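Local coordinates for EccC5 (Mycobacterium xenopi RIVM700367, PDB 7B9F), which is probably the FtsK/SpoIIIE-type motor ATPase of the ESX-5 type VII secretion system, powering protein export across the mycobacterial inner membrane, at residues R164-M169 and W392-D398; Q229-L233 and F367-G372; D260-W264 and E402-E406; A360-V364 and T376-D380. All blocks are in the same frame, centred on the assembly; numbering follows the deposited sequence.

Contact 1. Residues R164-M169 and W392-D398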
loop_
_atom_site.group_PDB
_atom_site.type_symbol
_atom_site.label_atom_id
_atom_site.label_comp_id
_atom_site.label_asym_id
_atom_site.label_seq_id
_atom_site.Cartn_x
_atom_site.Cartn_y
_atom_site.Cartn_z
ATOM N N ARG C 164 -9.704 -7.192 -33.463
ATOM C CA ARG C 164 -8.903 -7.759 -32.397
ATOM C C ARG C 164 -9.543 -9.035 -31.890
ATOM O O ARG C 164 -10.764 -9.125 -31.774
ATOM C CB ARG C 164 -8.764 -6.758 -31.254
ATOM C CG ARG C 164 -8.017 -7.273 -30.054
ATOM C CD ARG C 164 -7.981 -6.241 -28.972
ATOM N NE ARG C 164 -7.685 -6.837 -27.682
ATOM C CZ ARG C 164 -7.102 -6.182 -26.694
ATOM N NH1 ARG C 164 -6.755 -4.918 -26.859
ATOM N NH2 ARG C 164 -6.854 -6.788 -25.547
ATOM N N VAL C 165 -8.715 -10.029 -31.595
ATOM C CA VAL C 165 -9.197 -11.272 -31.018
ATOM C C VAL C 165 -8.531 -11.592 -29.689
ATOM O O VAL C 165 -9.116 -12.320 -28.874
ATOM C CB VAL C 165 -9.015 -12.436 -32.016
ATOM C CG1 VAL C 165 -7.564 -12.777 -32.194
ATOM C CG2 VAL C 165 -9.826 -13.646 -31.632
ATOM N N GLY C 166 -7.370 -11.030 -29.393
ATOM C CA GLY C 166 -6.717 -11.309 -28.133
ATOM C C GLY C 166 -5.415 -10.554 -28.040
ATOM O O GLY C 166 -5.220 -9.553 -28.726
ATOM N N VAL C 167 -4.520 -11.039 -27.188
ATOM C CA VAL C 167 -3.190 -10.467 -27.051
ATOM C C VAL C 167 -2.155 -11.563 -27.241
ATOM O O VAL C 167 -2.402 -12.734 -26.944
ATOM C CB VAL C 167 -3.000 -9.771 -25.693
ATOM C CG1 VAL C 167 -3.926 -8.601 -25.581
ATOM C CG2 VAL C 167 -3.273 -10.731 -24.574
ATOM N N GLY C 168 -0.990 -11.182 -27.744
ATOM C CA GLY C 168 0.038 -12.160 -28.029
ATOM C C GLY C 168 1.289 -11.505 -28.559
ATOM O O GLY C 168 1.486 -10.301 -28.406
ATOM N N MET C 169 2.137 -12.313 -29.184
ATOM C CA MET C 169 3.415 -11.863 -29.712
ATOM C C MET C 169 3.264 -11.315 -31.119
ATOM O O MET C 169 2.366 -11.708 -31.862
ATOM C CB MET C 169 4.410 -13.013 -29.760
ATOM C CG MET C 169 4.814 -13.534 -28.435
ATOM S SD MET C 169 6.029 -14.843 -28.596
ATOM C CE MET C 169 4.989 -16.172 -29.180
ATOM N N TRP C 392 0.784 -23.172 -33.901
ATOM C CA TRP C 392 1.636 -22.550 -32.906
ATOM C C TRP C 392 0.768 -21.600 -32.100
ATOM O O TRP C 392 -0.374 -21.324 -32.470
ATOM C CB TRP C 392 2.823 -21.844 -33.579
ATOM C CG TRP C 392 3.817 -21.198 -32.664
ATOM C CD1 TRP C 392 4.176 -19.884 -32.655
ATOM C CD2 TRP C 392 4.571 -21.825 -31.626
ATOM N NE1 TRP C 392 5.107 -19.653 -31.678
ATOM C CE2 TRP C 392 5.366 -20.830 -31.031
ATOM C CE3 TRP C 392 4.654 -23.132 -31.141
ATOM C CZ2 TRP C 392 6.231 -21.099 -29.984
ATOM C CZ3 TRP C 392 5.510 -23.396 -30.100
ATOM C CH2 TRP C 392 6.287 -22.386 -29.531
ATOM N N PHE C 393 1.303 -21.142 -30.968
ATOM C CA PHE C 393 0.626 -20.164 -30.125
ATOM C C PHE C 393 0.250 -18.940 -30.939
ATOM O O PHE C 393 1.055 -18.424 -31.713
ATOM C CB PHE C 393 1.549 -19.774 -28.966
ATOM C CG PHE C 393 1.004 -18.701 -28.060
ATOM C CD1 PHE C 393 1.188 -17.357 -28.335
ATOM C CD2 PHE C 393 0.347 -19.046 -26.905
ATOM C CE1 PHE C 393 0.694 -16.395 -27.496
ATOM C CE2 PHE C 393 -0.144 -18.081 -26.062
ATOM C CZ PHE C 393 0.033 -16.758 -26.358
ATOM N N PHE C 394 -0.981 -18.481 -30.768
ATOM C CA PHE C 394 -1.450 -17.331 -31.522
ATOM C C PHE C 394 -1.826 -16.158 -30.640
ATOM O O PHE C 394 -1.301 -15.059 -30.830
ATOM C CB PHE C 394 -2.642 -17.723 -32.386
ATOM C CG PHE C 394 -3.251 -16.579 -33.108
ATOM C CD1 PHE C 394 -2.559 -15.944 -34.112
ATOM C CD2 PHE C 394 -4.519 -16.151 -32.803
ATOM C CE1 PHE C 394 -3.116 -14.896 -34.787
ATOM C CE2 PHE C 394 -5.081 -15.106 -33.480
ATOM C CZ PHE C 394 -4.377 -14.476 -34.471
ATOM N N ALA C 395 -2.715 -16.363 -29.676
ATOM C CA ALA C 395 -3.181 -15.276 -28.835
ATOM C C ALA C 395 -3.840 -15.855 -27.602
ATOM O O ALA C 395 -4.287 -17.002 -27.596
ATOM C CB ALA C 395 -4.168 -14.373 -29.572
ATOM N N LEU C 396 -3.897 -15.043 -26.559
ATOM C CA LEU C 396 -4.741 -15.325 -25.413
ATOM C C LEU C 396 -6.071 -14.624 -25.637
ATOM O O LEU C 396 -6.122 -13.394 -25.688
ATOM C CB LEU C 396 -4.082 -14.852 -24.125
ATOM C CG LEU C 396 -4.934 -15.014 -22.882
ATOM C CD1 LEU C 396 -5.214 -16.470 -22.653
ATOM C CD2 LEU C 396 -4.183 -14.467 -21.723
ATOM N N ALA C 397 -7.135 -15.409 -25.772
ATOM C CA ALA C 397 -8.402 -14.895 -26.269
ATOM C C ALA C 397 -9.013 -13.886 -25.314
ATOM O O ALA C 397 -8.914 -14.020 -24.095
ATOM C CB ALA C 397 -9.378 -16.042 -26.480
ATOM N N ASP C 398 -9.641 -12.865 -25.881
ATOM C CA ASP C 398 -10.406 -11.904 -25.097
ATOM C C ASP C 398 -11.795 -12.475 -24.882
ATOM O O ASP C 398 -12.654 -12.389 -25.756
ATOM C CB ASP C 398 -10.473 -10.558 -25.803
ATOM C CG ASP C 398 -9.285 -9.683 -25.494
ATOM O OD1 ASP C 398 -8.771 -9.764 -24.361
ATOM O OD2 ASP C 398 -8.873 -8.899 -26.375
#
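Gly166 pairs with Ala397, and Val167 with Leu396, in an antiparallel ladder whose two strands both carry a classic beta bulge: Val165 and Gly166 together face Lys211, while Phe394 and Ala395 together face Ile374. The segment axes run at 124°, well short of antiparallel. Val167 and Leu396 form the hydrogen-bonded pair, Leu396 N to Val167 O at 2.8 Å and Val167 N to Leu396 O at 3.2 Å. A third bond, Asp398 N to Val165 O at 3.1 Å, carries the ladder past the strand end.

There Arg164, extended from CG to NE with CG anti to N (chi1 177°), reaches the carboxylate of Asp398. Arg164 NE donates to Asp398 OD2 at 2.7 Å, nearly along the C-O axis of the acid, and Arg164 NH2 adds a weak bond to the same Asp398 OD2 at 3.0 Å. Guanidinium and carboxylate planes lie 29° apart, and Arg164 NH1 is weakly held by His133 O.

Apolar contacts occur near both ends: Val165 CG1 meets Phe394 CE2 at 3.6 Å, the side chains crossing almost perpendicularly, and Met169 CE approaches Phe393 CD1 at 4.1 Å. Val165 and Ala397 pack against Leu233 of helix 227-244, Met169 and Trp392 against a chain of another protein, and the pair of strands lies between strands 209-214 and 373-376 in the mixed sheet.

Contact 2. Residues Q229-L233 and F367-G372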
loop_
_atom_site.group_PDB
_atom_site.type_symbol
_atom_site.label_atom_id
_atom_site.label_comp_id
_atom_site.label_asym_id
_atom_site.label_seq_id
_atom_site.Cartn_x
_atom_site.Cartn_y
_atom_site.Cartn_z
ATOM N N GLN C 229 -15.933 -20.472 -23.521
ATOM C CA GLN C 229 -14.794 -19.789 -24.126
ATOM C C GLN C 229 -15.143 -19.277 -25.512
ATOM O O GLN C 229 -14.850 -18.127 -25.863
ATOM C CB GLN C 229 -13.609 -20.740 -24.227
ATOM C CG GLN C 229 -13.088 -21.265 -22.928
ATOM C CD GLN C 229 -12.019 -22.302 -23.154
ATOM O OE1 GLN C 229 -12.069 -23.052 -24.125
ATOM N NE2 GLN C 229 -11.043 -22.353 -22.261
ATOM N N VAL C 230 -15.766 -20.134 -26.314
ATOM C CA VAL C 230 -16.115 -19.776 -27.677
ATOM C C VAL C 230 -17.148 -18.661 -27.687
ATOM O O VAL C 230 -17.049 -17.714 -28.476
ATOM C CB VAL C 230 -16.597 -21.027 -28.421
ATOM C CG1 VAL C 230 -17.193 -20.664 -29.720
ATOM C CG2 VAL C 230 -15.437 -21.955 -28.644
ATOM N N LEU C 231 -18.128 -18.728 -26.785
ATOM C CA LEU C 231 -19.114 -17.656 -26.701
ATOM C C LEU C 231 -18.485 -16.341 -26.265
ATOM O O LEU C 231 -18.844 -15.280 -26.783
ATOM C CB LEU C 231 -20.243 -18.046 -25.760
ATOM C CG LEU C 231 -21.283 -18.919 -26.439
ATOM C CD1 LEU C 231 -22.341 -19.310 -25.450
ATOM C CD2 LEU C 231 -21.890 -18.157 -27.578
ATOM N N GLY C 232 -17.552 -16.382 -25.313
ATOM C CA GLY C 232 -16.898 -15.156 -24.887
ATOM C C GLY C 232 -16.098 -14.508 -25.996
ATOM O O GLY C 232 -16.168 -13.290 -26.201
ATOM N N LEU C 233 -15.347 -15.317 -26.744
ATOM C CA LEU C 233 -14.609 -14.775 -27.876
ATOM C C LEU C 233 -15.556 -14.216 -28.919
ATOM O O LEU C 233 -15.267 -13.185 -29.534
ATOM C CB LEU C 233 -13.716 -15.840 -28.496
ATOM C CG LEU C 233 -12.651 -15.376 -29.490
ATOM C CD1 LEU C 233 -11.531 -16.340 -29.407
ATOM C CD2 LEU C 233 -13.118 -15.333 -30.924
ATOM N N PHE C 367 -8.933 -23.526 -29.306
ATOM C CA PHE C 367 -8.633 -23.326 -27.898
ATOM C C PHE C 367 -7.877 -24.528 -27.364
ATOM O O PHE C 367 -8.281 -25.671 -27.581
ATOM C CB PHE C 367 -9.912 -23.127 -27.098
ATOM C CG PHE C 367 -10.443 -21.739 -27.150
ATOM C CD1 PHE C 367 -11.146 -21.296 -28.246
ATOM C CD2 PHE C 367 -10.253 -20.880 -26.092
ATOM C CE1 PHE C 367 -11.638 -20.022 -28.290
ATOM C CE2 PHE C 367 -10.738 -19.606 -26.137
ATOM C CZ PHE C 367 -11.431 -19.179 -27.236
ATOM N N THR C 368 -6.777 -24.276 -26.665
ATOM C CA THR C 368 -6.018 -25.350 -26.040
ATOM C C THR C 368 -6.033 -25.249 -24.523
ATOM O O THR C 368 -6.415 -26.210 -23.851
ATOM C CB THR C 368 -4.582 -25.345 -26.559
ATOM O OG1 THR C 368 -4.025 -24.038 -26.399
ATOM C CG2 THR C 368 -4.562 -25.727 -28.017
ATOM N N ASP C 369 -5.634 -24.120 -23.963
ATOM C CA ASP C 369 -5.623 -23.979 -22.522
ATOM C C ASP C 369 -7.046 -23.746 -22.025
ATOM O O ASP C 369 -7.943 -23.372 -22.782
ATOM C CB ASP C 369 -4.701 -22.825 -22.120
ATOM C CG ASP C 369 -4.460 -22.738 -20.619
ATOM O OD1 ASP C 369 -5.024 -23.550 -19.858
ATOM O OD2 ASP C 369 -3.696 -21.844 -20.200
ATOM N N SER C 370 -7.256 -24.017 -20.738
ATOM C CA SER C 370 -8.511 -23.634 -20.105
ATOM C C SER C 370 -8.633 -22.122 -20.015
ATOM O O SER C 370 -9.741 -21.578 -20.070
ATOM C CB SER C 370 -8.610 -24.255 -18.717
ATOM O OG SER C 370 -7.622 -23.714 -17.859
ATOM N N ALA C 371 -7.503 -21.429 -19.867
ATOM C CA ALA C 371 -7.514 -19.976 -19.754
ATOM C C ALA C 371 -7.899 -19.290 -21.055
ATOM O O ALA C 371 -8.314 -18.130 -21.027
ATOM C CB ALA C 371 -6.149 -19.479 -19.289
ATOM N N GLY C 372 -7.767 -19.965 -22.189
ATOM C CA GLY C 372 -8.236 -19.398 -23.433
ATOM C C GLY C 372 -7.142 -19.126 -24.438
ATOM O O GLY C 372 -7.252 -18.204 -25.246
#
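Gln229, in the first turn of helix 227-244, faces segment 367-372, the end of strand 364-367 and the loop after it, its CA 6.6 Å from Gly372 CA at the nearest backbone approach. Its side chain leaves with CG anti to the carbonyl carbon (chi1 -62°) and runs extended past Phe367 in the opposite sense to that side chain. CB sits over one face of the ring, the CH-pi distance from Gln229 CB to the Phe367 centroid being 4.0 Å at 26° off the normal. Further out, amide and ring planes are only 28° apart, and Gln229 OE1 comes to 3.4 Å from Phe367 CD2.

The amide nitrogen ends among loop carbonyls: Gln229 NE2 makes two weak hydrogen bonds, to Ser370 O at 2.7 Å and to Asp369 O at 3.3 Å. One side chain thereby weakly links the helix to the turn between two strands.

One helical turn on, Leu233 CD1 touches Phe367 CZ at 3.6 Å. Val230, next to Gln229, brings CG2 to 4.3 Å from Phe367 CE1. Phe367 also packs on Ala397 and bonds through its backbone to Val224, while Leu233 packs on Leu223, Ile374 and Ala397, placing the contact where the helix lies against strands 220-224, 373-376 and 392-397.

Contact 3. Residues D260-W264 and E402-E406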
loop_
_atom_site.group_PDB
_atom_site.type_symbol
_atom_site.label_atom_id
_atom_site.label_comp_id
_atom_site.label_asym_id
_atom_site.label_seq_id
_atom_site.Cartn_x
_atom_site.Cartn_y
_atom_site.Cartn_z
ATOM N N ASP C 260 -31.483 -17.933 -26.501
ATOM C CA ASP C 260 -31.464 -17.163 -25.268
ATOM C C ASP C 260 -30.086 -16.619 -24.939
ATOM O O ASP C 260 -29.979 -15.706 -24.119
ATOM C CB ASP C 260 -31.974 -18.017 -24.116
ATOM C CG ASP C 260 -33.275 -18.709 -24.449
ATOM O OD1 ASP C 260 -33.935 -18.282 -25.418
ATOM O OD2 ASP C 260 -33.633 -19.680 -23.751
ATOM N N ARG C 261 -29.031 -17.166 -25.536
ATOM C CA ARG C 261 -27.705 -16.605 -25.332
ATOM C C ARG C 261 -27.419 -15.446 -26.268
ATOM O O ARG C 261 -26.465 -14.700 -26.034
ATOM C CB ARG C 261 -26.640 -17.679 -25.514
ATOM C CG ARG C 261 -26.979 -18.977 -24.845
ATOM C CD ARG C 261 -27.141 -18.796 -23.346
ATOM N NE ARG C 261 -25.947 -18.259 -22.700
ATOM C CZ ARG C 261 -24.818 -18.934 -22.505
ATOM N NH1 ARG C 261 -24.711 -20.202 -22.877
ATOM N NH2 ARG C 261 -23.795 -18.345 -21.906
ATOM N N TRP C 262 -28.222 -15.275 -27.312
ATOM C CA TRP C 262 -28.019 -14.216 -28.286
ATOM C C TRP C 262 -29.068 -13.127 -28.178
ATOM O O TRP C 262 -29.275 -12.380 -29.133
ATOM C CB TRP C 262 -28.020 -14.791 -29.696
ATOM C CG TRP C 262 -26.909 -15.708 -29.934
ATOM C CD1 TRP C 262 -26.986 -17.046 -30.094
ATOM C CD2 TRP C 262 -25.531 -15.368 -30.034
ATOM N NE1 TRP C 262 -25.742 -17.571 -30.292
ATOM C CE2 TRP C 262 -24.828 -16.554 -30.258
ATOM C CE3 TRP C 262 -24.824 -14.172 -29.958
ATOM C CZ2 TRP C 262 -23.458 -16.583 -30.408
ATOM C CZ3 TRP C 262 -23.467 -14.203 -30.104
ATOM C CH2 TRP C 262 -22.796 -15.398 -30.324
ATOM N N ASP C 263 -29.754 -13.030 -27.045
ATOM C CA ASP C 263 -30.797 -12.027 -26.932
ATOM C C ASP C 263 -30.234 -10.634 -26.729
ATOM O O ASP C 263 -30.953 -9.655 -26.930
ATOM C CB ASP C 263 -31.737 -12.369 -25.787
ATOM C CG ASP C 263 -33.083 -11.718 -25.941
ATOM O OD1 ASP C 263 -33.712 -11.917 -27.000
ATOM O OD2 ASP C 263 -33.512 -11.003 -25.013
ATOM N N TRP C 264 -28.970 -10.523 -26.334
ATOM C CA TRP C 264 -28.381 -9.218 -26.090
ATOM C C TRP C 264 -28.078 -8.460 -27.367
ATOM O O TRP C 264 -27.865 -7.248 -27.310
ATOM C CB TRP C 264 -27.110 -9.376 -25.274
ATOM C CG TRP C 264 -26.076 -10.174 -25.961
ATOM C CD1 TRP C 264 -25.896 -11.513 -25.868
ATOM C CD2 TRP C 264 -25.051 -9.689 -26.823
ATOM N NE1 TRP C 264 -24.830 -11.901 -26.630
ATOM C CE2 TRP C 264 -24.292 -10.794 -27.226
ATOM C CE3 TRP C 264 -24.700 -8.427 -27.292
ATOM C CZ2 TRP C 264 -23.212 -10.678 -28.080
ATOM C CZ3 TRP C 264 -23.628 -8.315 -28.136
ATOM C CH2 TRP C 264 -22.896 -9.430 -28.521
ATOM N N GLU C 402 -21.478 -12.142 -20.728
ATOM C CA GLU C 402 -22.749 -11.646 -21.238
ATOM C C GLU C 402 -23.114 -10.306 -20.627
ATOM O O GLU C 402 -23.743 -9.479 -21.293
ATOM C CB GLU C 402 -23.861 -12.652 -20.975
ATOM C CG GLU C 402 -25.120 -12.368 -21.769
ATOM C CD GLU C 402 -26.131 -13.488 -21.693
ATOM O OE1 GLU C 402 -27.307 -13.206 -21.384
ATOM O OE2 GLU C 402 -25.756 -14.652 -21.942
ATOM N N ALA C 403 -22.746 -10.079 -19.367
ATOM C CA ALA C 403 -23.072 -8.815 -18.719
ATOM C C ALA C 403 -22.376 -7.646 -19.400
ATOM O O ALA C 403 -22.998 -6.610 -19.653
ATOM C CB ALA C 403 -22.696 -8.871 -17.242
ATOM N N ASP C 404 -21.098 -7.807 -19.740
ATOM C CA ASP C 404 -20.366 -6.716 -20.370
ATOM C C ASP C 404 -20.845 -6.477 -21.791
ATOM O O ASP C 404 -20.960 -5.324 -22.227
ATOM C CB ASP C 404 -18.875 -7.013 -20.351
ATOM C CG ASP C 404 -18.405 -7.490 -19.003
ATOM O OD1 ASP C 404 -18.707 -6.813 -18.000
ATOM O OD2 ASP C 404 -17.740 -8.543 -18.940
ATOM N N ALA C 405 -21.126 -7.550 -22.528
ATOM C CA ALA C 405 -21.647 -7.401 -23.879
ATOM C C ALA C 405 -23.002 -6.722 -23.860
ATOM O O ALA C 405 -23.294 -5.875 -24.708
ATOM C CB ALA C 405 -21.737 -8.761 -24.560
ATOM N N GLU C 406 -23.832 -7.056 -22.876
ATOM C CA GLU C 406 -25.136 -6.420 -22.767
ATOM C C GLU C 406 -25.004 -4.954 -22.378
ATOM O O GLU C 406 -25.779 -4.115 -22.847
ATOM C CB GLU C 406 -25.989 -7.179 -21.761
ATOM C CG GLU C 406 -27.410 -6.696 -21.669
ATOM C CD GLU C 406 -28.314 -7.716 -21.015
ATOM O OE1 GLU C 406 -28.257 -7.848 -19.776
ATOM O OE2 GLU C 406 -29.085 -8.381 -21.736
#
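Trp264 and Ala405 provide the main apolar part of the contact, a CH-pi interaction nearly along the ring normal. Ala405 CB stands 3.9 Å from the centroid of the Trp264 six-membered ring and only 5° off its normal. The methyl therefore meets the face squarely, with Trp264 CE3 its nearest ring atom at 4.0 Å. The indole is brought there by a chi1 of 62°, which sets CG between the backbone N and the carbonyl carbon. Glu402 CG comes obliquely to 4.3 Å from Trp264 CD1. A looser approach is that of Glu406 OE2 to Trp264 CB at 4.2 Å; the other oxygen, Glu406 OE1, has a weak hydrogen bond to a chain of another protein.

Electrostatic contacts are long. Arg261 NE and Glu402 OE2 form a long salt bridge at 3.7 Å; the carboxylate oxygen lies in the guanidinium plane at its edge, but the two flat groups are turned 34° apart. The bent arginine also has a long, weak ion pair with Glu228 through NH2, and these two acids may partly balance it and the nearby Arg235.

Helix 402-412 thus docks on the loop that follows strand 250-256, joining helix to loop at the edge of the domain. The parallel strands there, in the order 364-367, 220-224, 346-350, 322-328, 250-256, run 5-1-4-3-2, with helix 227-244 following strand 220-224, consistent with a RecA-like P-loop NTPase fold.

Contact 4. Residues A360-V364 and T376-D380; sequences APQRV and TLPRD
Thr376 and Val364 share the one hydrogen bond between these segments: Thr376 OG1 donates to Val364 O at 2.9 Å. The hydroxyl sits above the carbonyl plane, 42° out of it, and so not on a lone pair. A chi1 of -163° turns OG1 away from the threonine's own N and toward that carbonyl.

Next to it, Leu377 packs on Pro361 and Gln362. Leu377 CD1 meets Gln362 CB at 3.7 Å, while Leu377 CG is 3.9 Å from Pro361 O, so one branch lies alongside the glutamine's root and the branch point borders a backbone oxygen. Arg379 reaches back from further along the chain, extended from CG to NE. Its NH2 comes to 3.6 Å from Gln362 O, which lies at the guanidinium edge and in its plane; this is an approach rather than a bond. Arg379 NH2 is also 4.0 Å from Gln362 CG, with the amide and guanidinium planes 36° apart.

Both segments flank the open end of a beta hairpin, strands 364-367 and 373-376, which are antiparallel neighbours in the mixed sheet. The first enters through a turn in which Arg363 N bonds to Ala360 O at 3.1 Å.

In the second shell, Glu218 sets the arginines: its OE2 forms a salt bridge with Arg379 NH2 and its OE1 another with Arg363 NE. One carboxylate is shared by both arginines and would probably offset their charge only in part. Arg379 NH1 is weakly bonded to Trp384 O, and Arg363 lies in cation-pi contact with Trp220.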
loop_
_atom_site.group_PDB
_atom_site.type_symbol
_atom_site.label_atom_id
_atom_site.label_comp_id
_atom_site.label_asym_id
_atom_site.label_seq_id
_atom_site.Cartn_x
_atom_site.Cartn_y
_atom_site.Cartn_z
ATOM N N ALA C 360 -9.811 -26.761 -43.314
ATOM C CA ALA C 360 -8.636 -25.989 -43.686
ATOM C C ALA C 360 -7.928 -25.535 -42.420
ATOM O O ALA C 360 -8.473 -24.721 -41.670
ATOM C CB ALA C 360 -9.023 -24.792 -44.548
ATOM N N PRO C 361 -6.730 -26.049 -42.140
ATOM C CA PRO C 361 -6.100 -25.787 -40.838
ATOM C C PRO C 361 -5.741 -24.339 -40.598
ATOM O O PRO C 361 -5.604 -23.943 -39.438
ATOM C CB PRO C 361 -4.846 -26.666 -40.877
ATOM C CG PRO C 361 -5.165 -27.725 -41.867
ATOM C CD PRO C 361 -5.977 -27.040 -42.919
ATOM N N GLN C 362 -5.579 -23.531 -41.641
ATOM C CA GLN C 362 -5.248 -22.131 -41.422
ATOM C C GLN C 362 -6.447 -21.296 -41.002
ATOM O O GLN C 362 -6.262 -20.161 -40.559
ATOM C CB GLN C 362 -4.626 -21.526 -42.679
ATOM C CG GLN C 362 -5.593 -21.268 -43.800
ATOM C CD GLN C 362 -5.742 -22.451 -44.717
ATOM O OE1 GLN C 362 -5.730 -23.599 -44.280
ATOM N NE2 GLN C 362 -5.870 -22.180 -46.006
ATOM N N ARG C 363 -7.661 -21.823 -41.123
ATOM C CA ARG C 363 -8.868 -21.106 -40.748
ATOM C C ARG C 363 -9.432 -21.566 -39.422
ATOM O O ARG C 363 -10.577 -21.247 -39.111
ATOM C CB ARG C 363 -9.932 -21.270 -41.822
ATOM C CG ARG C 363 -9.500 -20.795 -43.164
ATOM C CD ARG C 363 -10.551 -21.099 -44.185
ATOM N NE ARG C 363 -10.076 -20.877 -45.540
ATOM C CZ ARG C 363 -10.548 -21.519 -46.598
ATOM N NH1 ARG C 363 -11.505 -22.417 -46.447
ATOM N NH2 ARG C 363 -10.069 -21.260 -47.802
ATOM N N VAL C 364 -8.677 -22.324 -38.645
ATOM C CA VAL C 364 -9.169 -22.880 -37.396
ATOM C C VAL C 364 -8.429 -22.221 -36.250
ATOM O O VAL C 364 -7.198 -22.264 -36.186
ATOM C CB VAL C 364 -9.010 -24.402 -37.351
ATOM C CG1 VAL C 364 -9.596 -24.935 -36.073
ATOM C CG2 VAL C 364 -9.715 -25.017 -38.529
ATOM N N THR C 376 -3.101 -21.401 -33.825
ATOM C CA THR C 376 -3.414 -21.407 -35.246
ATOM C C THR C 376 -2.124 -21.235 -36.028
ATOM O O THR C 376 -1.060 -20.991 -35.457
ATOM C CB THR C 376 -4.414 -20.314 -35.617
ATOM O OG1 THR C 376 -4.967 -20.604 -36.903
ATOM C CG2 THR C 376 -3.739 -18.967 -35.667
ATOM N N LEU C 377 -2.230 -21.388 -37.341
ATOM C CA LEU C 377 -1.073 -21.213 -38.204
ATOM C C LEU C 377 -0.620 -19.762 -38.165
ATOM O O LEU C 377 -1.456 -18.859 -38.262
ATOM C CB LEU C 377 -1.393 -21.614 -39.636
ATOM C CG LEU C 377 -1.886 -23.032 -39.902
ATOM C CD1 LEU C 377 -1.681 -23.359 -41.359
ATOM C CD2 LEU C 377 -1.167 -24.041 -39.036
ATOM N N PRO C 378 0.670 -19.499 -37.986
ATOM C CA PRO C 378 1.145 -18.118 -37.952
ATOM C C PRO C 378 0.944 -17.423 -39.286
ATOM O O PRO C 378 0.979 -18.043 -40.347
ATOM C CB PRO C 378 2.631 -18.268 -37.627
ATOM C CG PRO C 378 2.718 -19.557 -36.925
ATOM C CD PRO C 378 1.713 -20.444 -37.576
ATOM N N ARG C 379 0.728 -16.117 -39.215
ATOM C CA ARG C 379 0.473 -15.307 -40.391
ATOM C C ARG C 379 1.422 -14.124 -40.400
ATOM O O ARG C 379 1.931 -13.712 -39.357
ATOM C CB ARG C 379 -0.965 -14.812 -40.424
ATOM C CG ARG C 379 -1.968 -15.899 -40.692
ATOM C CD ARG C 379 -3.373 -15.361 -40.703
ATOM N NE ARG C 379 -4.303 -16.365 -41.189
ATOM C CZ ARG C 379 -4.690 -16.453 -42.452
ATOM N NH1 ARG C 379 -4.230 -15.596 -43.344
ATOM N NH2 ARG C 379 -5.533 -17.398 -42.823
ATOM N N ASP C 380 1.671 -13.596 -41.590
ATOM C CA ASP C 380 2.517 -12.421 -41.712
ATOM C C ASP C 380 1.828 -11.219 -41.089
ATOM O O ASP C 380 0.608 -11.070 -41.178
ATOM C CB ASP C 380 2.832 -12.145 -43.175
ATOM C CG ASP C 380 3.565 -10.840 -43.375
ATOM O OD1 ASP C 380 4.402 -10.484 -42.519
ATOM O OD2 ASP C 380 3.293 -10.159 -44.382
#

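In the fold
Contact 1 is the buried one, near the centre of the chain; contacts 2, 3 and 4 are only partly buried, and contact 3 lies farthest out. Strand-to-strand backbone bonding in contact 1 gives way to helix-on-loop packing in contacts 2 and 3, where ring faces meet CB atoms and polar bonds are weak or long. Contact 4 has one hydrogen bond across it, from a side-chain hydroxyl, beside leucine packing. Contacts 2 and 4 lie at opposite ends of the hairpin 364-376, and both adjoin contact 1: Ala397 N probably bonds to Gly372 O, and Trp392 O to Thr376 N. Leu231 links contact 2 to contact 3 by packing on Trp262, whereas contacts 3 and 4 do not touch.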